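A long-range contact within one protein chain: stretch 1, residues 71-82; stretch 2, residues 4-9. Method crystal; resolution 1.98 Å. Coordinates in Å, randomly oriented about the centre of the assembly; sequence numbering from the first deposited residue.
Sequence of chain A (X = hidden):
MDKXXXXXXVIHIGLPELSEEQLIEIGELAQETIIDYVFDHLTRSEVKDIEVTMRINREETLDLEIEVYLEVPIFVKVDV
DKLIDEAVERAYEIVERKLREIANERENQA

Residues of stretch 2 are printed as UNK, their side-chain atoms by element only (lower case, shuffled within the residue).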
# COMPACT_ATOMS: atom_id res chain seq x y z
N GLU A 71 13.24 7.06 4.04
CA GLU A 71 14.66 7.19 4.27
C GLU A 71 15.34 7.82 3.06
O GLU A 71 15.06 7.45 1.92
CB GLU A 71 15.25 5.80 4.54
CG GLU A 71 16.60 5.79 5.22
CD GLU A 71 17.16 4.39 5.35
OE1 GLU A 71 16.39 3.47 5.67
OE2 GLU A 71 18.38 4.22 5.14
N VAL A 72 16.23 8.77 3.31
CA VAL A 72 16.97 9.41 2.23
C VAL A 72 18.45 9.12 2.50
O VAL A 72 18.81 8.74 3.61
CB VAL A 72 16.74 10.95 2.20
CG1 VAL A 72 15.26 11.25 2.02
CG2 VAL A 72 17.27 11.59 3.47
N PRO A 73 19.32 9.29 1.48
CA PRO A 73 20.76 9.03 1.69
C PRO A 73 21.31 9.88 2.83
O PRO A 73 20.81 10.98 3.09
CB PRO A 73 21.37 9.41 0.34
CG PRO A 73 20.26 9.09 -0.63
CD PRO A 73 19.04 9.64 0.08
N ILE A 74 22.34 9.38 3.51
CA ILE A 74 22.93 10.09 4.64
C ILE A 74 23.55 11.46 4.30
O ILE A 74 23.68 12.32 5.17
CB ILE A 74 23.99 9.23 5.34
CG1 ILE A 74 25.18 8.99 4.40
CG2 ILE A 74 23.38 7.89 5.75
CD1 ILE A 74 26.36 8.31 5.08
N PHE A 75 23.92 11.65 3.03
CA PHE A 75 24.54 12.89 2.58
C PHE A 75 23.52 13.88 2.02
O PHE A 75 23.87 15.00 1.64
CB PHE A 75 25.60 12.58 1.51
CG PHE A 75 25.07 11.81 0.34
CD1 PHE A 75 24.31 12.45 -0.64
CD2 PHE A 75 25.28 10.44 0.23
CE1 PHE A 75 23.75 11.72 -1.70
CE2 PHE A 75 24.73 9.72 -0.82
CZ PHE A 75 23.97 10.36 -1.79
N VAL A 76 22.26 13.46 1.97
CA VAL A 76 21.17 14.31 1.46
C VAL A 76 20.57 15.10 2.62
O VAL A 76 20.22 14.52 3.65
CB VAL A 76 20.07 13.45 0.78
CG1 VAL A 76 18.76 14.22 0.72
CG2 VAL A 76 20.52 13.07 -0.62
N LYS A 77 20.45 16.41 2.46
CA LYS A 77 19.89 17.24 3.52
C LYS A 77 18.42 17.59 3.27
O LYS A 77 18.09 18.58 2.60
CB LYS A 77 20.72 18.51 3.68
CG LYS A 77 22.18 18.22 4.06
CD LYS A 77 22.89 19.48 4.52
CE LYS A 77 24.34 19.21 4.93
NZ LYS A 77 25.18 18.84 3.77
N VAL A 78 17.54 16.78 3.83
CA VAL A 78 16.10 16.95 3.71
C VAL A 78 15.44 16.73 5.06
O VAL A 78 15.89 15.89 5.85
CB VAL A 78 15.52 15.95 2.68
CG1 VAL A 78 14.00 15.85 2.81
CG2 VAL A 78 15.90 16.38 1.28
N ASP A 79 14.38 17.49 5.32
CA ASP A 79 13.65 17.36 6.58
C ASP A 79 12.59 16.27 6.38
O ASP A 79 11.46 16.55 6.00
CB ASP A 79 12.99 18.69 6.94
CG ASP A 79 12.55 18.75 8.38
OD1 ASP A 79 12.11 17.70 8.91
OD2 ASP A 79 12.63 19.84 8.99
N VAL A 80 12.98 15.03 6.65
CA VAL A 80 12.11 13.87 6.47
C VAL A 80 10.79 13.89 7.22
O VAL A 80 9.75 13.61 6.63
CB VAL A 80 12.87 12.57 6.81
CG1 VAL A 80 11.94 11.36 6.63
CG2 VAL A 80 14.09 12.44 5.90
N ASP A 81 10.81 14.21 8.51
CA ASP A 81 9.56 14.25 9.27
C ASP A 81 8.65 15.33 8.69
O ASP A 81 7.44 15.14 8.58
CB ASP A 81 9.83 14.55 10.74
CG ASP A 81 10.73 13.52 11.40
OD1 ASP A 81 10.53 12.31 11.15
OD2 ASP A 81 11.62 13.93 12.17
N LYS A 82 9.25 16.45 8.31
CA LYS A 82 8.50 17.56 7.74
C LYS A 82 7.82 17.10 6.45
O LYS A 82 6.63 17.35 6.24
CB LYS A 82 9.46 18.73 7.48
CG LYS A 82 8.83 20.11 7.54
CD LYS A 82 8.20 20.50 6.22
CE LYS A 82 9.23 20.57 5.09
NZ LYS A 82 10.27 21.61 5.35
N UNK A 4 18.79 11.54 11.26
CA UNK A 4 18.14 12.57 10.40
C UNK A 4 17.94 12.12 8.96
O UNK A 4 17.52 12.90 8.11
N UNK A 5 18.22 10.85 8.69
CA UNK A 5 18.06 10.34 7.33
C UNK A 5 16.74 9.60 7.11
O UNK A 5 16.43 9.20 5.98
o UNK A 5 20.45 10.19 6.91
c UNK A 5 19.24 9.44 6.97
N UNK A 6 15.95 9.44 8.17
CA UNK A 6 14.68 8.74 8.06
C UNK A 6 13.60 9.22 9.03
O UNK A 6 13.88 9.82 10.07
c UNK A 6 14.87 7.24 8.27
o UNK A 6 14.99 6.97 9.65
N UNK A 7 12.36 8.94 8.67
CA UNK A 7 11.24 9.33 9.49
C UNK A 7 10.19 8.24 9.47
O UNK A 7 10.06 7.48 8.49
N UNK A 8 9.44 8.16 10.56
CA UNK A 8 8.39 7.16 10.71
C UNK A 8 7.13 7.89 11.16
O UNK A 8 7.20 8.88 11.90
n UNK A 8 5.95 3.07 13.41
c UNK A 8 8.81 6.13 11.75
c UNK A 8 7.18 3.86 13.09
c UNK A 8 7.34 4.08 11.59
c UNK A 8 8.70 4.69 11.27
N UNK A 9 5.98 7.40 10.71
CA UNK A 9 4.71 8.01 11.07
C UNK A 9 3.59 6.99 11.02
O UNK A 9 3.46 6.24 10.05
n UNK A 9 2.39 11.66 12.07
c UNK A 9 4.42 9.16 10.11
c UNK A 9 3.38 10.62 11.85
n UNK A 9 3.34 13.12 10.57
n UNK A 9 1.44 13.73 11.72
c UNK A 9 3.21 9.99 10.47
c UNK A 9 2.39 12.84 11.45
O HOH W 1 15.49 14.50 8.79
O HOH W 2 18.30 14.59 6.03
O HOH W 3 20.35 12.63 5.54
O HOH W 4 10.38 9.92 12.89

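Position 4 has backbone atoms and nothing beyond CA. With no CB listed, the residue is Gly 4, taking the atom list as complete. An ideal CB here would have room, with nothing of stretch 1 within 5.5 Å, so packing against stretch 1 does not account for the missing side chain. Its carbonyl meets stretch 1 through solvent: water 1 donates to Gly 4 O at 2.7 Å and to Val 78 O at 3.3 Å, and water 2 lies 2.8 Å from Gly 4 O and 2.7 Å from Val 78 O. The two carbonyl oxygens, Gly 4 O and Val 78 O, are 4.1 Å apart; as both are acceptors, a donor such as water has to link them.

Position 5 carries one carbon and then one oxygen, unbranched; the side-chain oxygen of position 5 lies 3.4 Å from Ile 74 CA, beside the type I turn that runs from Pro 73 to Val 76. This identifies Ser 5, with a chi1 of -66° (m). Water 3 lies 2.8 Å from Ser 5 OG, 3.0 Å from Pro 73 O and 2.7 Å from Val 76 O, so the hydroxyl reaches the turn's carbonyls through solvent. The backbone carbonyl makes the direct link: Val 72 N donates to Ser 5 O at 2.7 Å with an angle of 165° at the hydrogen, short and nearly straight. The same oxygen, Ser 5 O, receives a CA-H...O contact from Glu 71 CA at 3.2 Å, with an angle of 139°.

Position 6 again has one carbon followed by one oxygen, and the CB of position 6 lies 3.8 Å from Glu 71 CG; hence Ser 6. Here chi1 is 79° (p). Ser 6 CA lies 4.1 Å from Glu 71 CA in an antiparallel, non-hydrogen-bonded bridge. Both side chains project to the same face of the sheet, which accounts for their proximity.

Position 7 has no side-chain atoms, so it is Gly 7. In contrast to Gly 4, an ideal CB would point toward stretch 1 and clash, lying 2.7 Å from Asp 81 OD1 and 2.8 Å from Val 80 CG1. The bare backbone lets Val 80 CG1 approach Gly 7 N to 3.2 Å and Asp 81 OD1 approach Gly 7 CA to 3.5 Å.

Position 8 shows four carbons in a row ending in nitrogen, the pattern of Lys 8. CA-to-CB points away from stretch 1, and the nearest side-chain approach is Lys 8 CB to Asp 81 OD1, 6.4 Å. The backbone participates through water 4, which accepts from Lys 8 N at 3.1 Å and donates to Asp 81 OD1 at 3.0 Å.

Position 9 has three carbons, a nitrogen, and a carbon bearing two more nitrogens: a guanidinium, therefore Arg 9. Although CA-to-CB points toward stretch 1, the nearest side-chain approach is Arg 9 NH1 to Asp 81 O, 5.0 Å.

The contact, burying 385 Å², thus combines one direct hydrogen bond and one bridge pair with close packing of Val 80 and Asp 81 over Gly 7, while waters link polar groups that do not meet directly.

Stretch 2, residues 4-9: GSSGKR
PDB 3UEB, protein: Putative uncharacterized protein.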